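Local coordinates for protein 5,10-methylenetetrahydrofolate dehydrogenase (Bombyx mori, PDB 5ZF1) that probably catalyses the NADP+-dependent oxidation of 5,10-methylenetetrahydrofolate in one-carbon folate metabolism, at residues 205-210 / 228-233. Sequence-based numbering, arbitrary orientation.
Sequences KLEAYC and ADMVKP
Met230 reaches over to the helix segment 205-210 and packs against Leu206 and Glu207, adjacent on one turn of the helix, and Cys210 on the next. The apolar contact is carried by the flexible thioether. Its chain bends at the last torsion (chi3 58°), which turns the methyl CE toward the helix: CE lies 3.9 Å from Cys210 SG and 4.3 Å from Leu206 CD2. Nearer the backbone, Met230 CG meets Glu207 CG at 3.9 Å, the two side chains crossing at a slant. Glutamate suits this border position because its methylenes pack against the methionine while the extended chain carries the carboxylate onward, to a long, weak ion pair with Lys227. Cysteine is small enough to let the backbones come close, with 5.5 Å between Cys210 CA and Met230 CA; its CB sits 3.3 Å from Met230 O.

No direct hydrogen bond joins the segments. The carbonyl oxygens Cys210 O and Met230 O approach to 3.1 Å, but both are acceptors. A water makes the polar link instead, donating to Cys210 O at 2.7 Å and accepting from Lys232 N at 2.8 Å, so that it couples the C-terminal end of the helix segment to the chain leaving the 3-10 turn 228-230. The long side chain of Lys232 runs off to form salt bridges with Asp214 and with a sulfate ion, probably from the crystallisation liquor.

Within the Rossmann-type NAD(P)-binding domain, this contact joins helix 203-211 to the loop between parallel strands 215-218 and 236-239. Leu206 and Cys210 also touch Ile164 of strand 160-164, and Leu206 reaches Cys197 of strand 193-197, while Val231 turns from the helix toward Val263 of helix 260-263.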
loop_
_atom_site.group_PDB
_atom_site.type_symbol
_atom_site.label_atom_id
_atom_site.label_comp_id
_atom_site.label_asym_id
_atom_site.label_seq_id
_atom_site.Cartn_x
_atom_site.Cartn_y
_atom_site.Cartn_z
ATOM N N LYS B 205 -2.515 19.222 -15.316
ATOM C CA LYS B 205 -2.630 17.760 -15.363
ATOM C C LYS B 205 -3.753 17.269 -14.463
ATOM O O LYS B 205 -4.470 16.319 -14.814
ATOM C CB LYS B 205 -1.320 17.094 -14.936
ATOM C CG LYS B 205 -0.094 17.489 -15.759
ATOM C CD LYS B 205 -0.280 17.167 -17.220
ATOM C CE LYS B 205 1.039 16.824 -17.886
ATOM N NZ LYS B 205 0.809 16.248 -19.237
ATOM N N LEU B 206 -3.882 17.860 -13.273
ATOM C CA LEU B 206 -4.973 17.478 -12.377
ATOM C C LEU B 206 -6.311 17.705 -13.054
ATOM O O LEU B 206 -7.193 16.832 -13.028
ATOM C CB LEU B 206 -4.905 18.272 -11.071
ATOM C CG LEU B 206 -6.160 18.135 -10.181
ATOM C CD1 LEU B 206 -6.224 16.750 -9.571
ATOM C CD2 LEU B 206 -6.208 19.189 -9.094
ATOM N N GLU B 207 -6.454 18.848 -13.724
ATOM C CA GLU B 207 -7.721 19.151 -14.376
ATOM C C GLU B 207 -8.020 18.156 -15.492
ATOM O O GLU B 207 -9.165 17.713 -15.644
ATOM C CB GLU B 207 -7.702 20.585 -14.901
ATOM C CG GLU B 207 -7.665 21.614 -13.779
ATOM C CD GLU B 207 -7.657 23.036 -14.300
ATOM O OE1 GLU B 207 -7.637 23.217 -15.537
ATOM O OE2 GLU B 207 -7.645 23.969 -13.469
ATOM N N ALA B 208 -7.001 17.774 -16.266
ATOM C CA ALA B 208 -7.198 16.774 -17.318
ATOM C C ALA B 208 -7.599 15.418 -16.730
ATOM O O ALA B 208 -8.493 14.740 -17.253
ATOM C CB ALA B 208 -5.924 16.639 -18.155
ATOM N N TYR B 209 -6.939 14.988 -15.652
ATOM C CA TYR B 209 -7.351 13.720 -15.044
ATOM C C TYR B 209 -8.792 13.785 -14.549
ATOM O O TYR B 209 -9.548 12.809 -14.684
ATOM C CB TYR B 209 -6.426 13.363 -13.891
ATOM C CG TYR B 209 -5.065 12.797 -14.264
ATOM C CD1 TYR B 209 -4.935 11.578 -14.903
ATOM C CD2 TYR B 209 -3.896 13.491 -13.914
ATOM C CE1 TYR B 209 -3.687 11.053 -15.192
ATOM C CE2 TYR B 209 -2.652 12.982 -14.196
ATOM C CZ TYR B 209 -2.550 11.773 -14.840
ATOM O OH TYR B 209 -1.317 11.267 -15.106
ATOM N N CYS B 210 -9.179 14.916 -13.945
ATOM C CA CYS B 210 -10.519 15.033 -13.388
ATOM C C CYS B 210 -11.563 15.025 -14.488
ATOM O O CYS B 210 -12.623 14.406 -14.329
ATOM C CB CYS B 210 -10.639 16.296 -12.546
ATOM S SG CYS B 210 -9.821 16.203 -10.946
ATOM N N ALA B 228 -16.643 23.208 -11.957
ATOM C CA ALA B 228 -17.539 22.515 -12.877
ATOM C C ALA B 228 -16.836 22.116 -14.169
ATOM O O ALA B 228 -17.148 21.066 -14.743
ATOM C CB ALA B 228 -18.761 23.387 -13.176
ATOM N N ASP B 229 -15.868 22.914 -14.630
ATOM C CA ASP B 229 -15.165 22.557 -15.857
ATOM C C ASP B 229 -14.190 21.403 -15.666
ATOM O O ASP B 229 -13.582 20.961 -16.649
ATOM C CB ASP B 229 -14.428 23.776 -16.417
ATOM C CG ASP B 229 -13.418 24.349 -15.443
ATOM O OD1 ASP B 229 -13.408 23.927 -14.269
ATOM O OD2 ASP B 229 -12.632 25.230 -15.857
ATOM N N MET B 230 -14.028 20.909 -14.442
ATOM C CA MET B 230 -13.183 19.756 -14.177
ATOM C C MET B 230 -13.968 18.461 -14.129
ATOM O O MET B 230 -13.368 17.403 -13.956
ATOM C CB MET B 230 -12.428 19.943 -12.854
ATOM C CG MET B 230 -11.406 21.087 -12.901
ATOM S SD MET B 230 -10.812 21.617 -11.286
ATOM C CE MET B 230 -10.140 20.081 -10.633
ATOM N N VAL B 231 -15.292 18.514 -14.266
ATOM C CA VAL B 231 -16.143 17.378 -13.935
ATOM C C VAL B 231 -16.722 16.800 -15.216
ATOM O O VAL B 231 -17.251 17.530 -16.064
ATOM C CB VAL B 231 -17.237 17.777 -12.936
ATOM C CG1 VAL B 231 -18.181 16.595 -12.651
ATOM C CG2 VAL B 231 -16.588 18.272 -11.657
ATOM N N LYS B 232 -16.578 15.502 -15.369
ATOM C CA LYS B 232 -17.232 14.792 -16.446
ATOM C C LYS B 232 -18.727 14.747 -16.159
ATOM O O LYS B 232 -19.124 14.416 -15.038
ATOM C CB LYS B 232 -16.656 13.380 -16.539
ATOM C CG LYS B 232 -17.112 12.549 -17.717
ATOM C CD LYS B 232 -16.494 11.152 -17.630
ATOM C CE LYS B 232 -17.118 10.180 -18.601
ATOM N NZ LYS B 232 -16.257 8.970 -18.728
ATOM N N PRO B 233 -19.588 15.060 -17.126
ATOM C CA PRO B 233 -21.029 14.966 -16.860
ATOM C C PRO B 233 -21.400 13.578 -16.351
ATOM O O PRO B 233 -20.977 12.561 -16.902
ATOM C CB PRO B 233 -21.663 15.267 -18.227
ATOM C CG PRO B 233 -20.630 16.073 -18.945
ATOM C CD PRO B 233 -19.307 15.504 -18.503
HETATM O O HOH W 1 -15.164 13.972 -13.512
#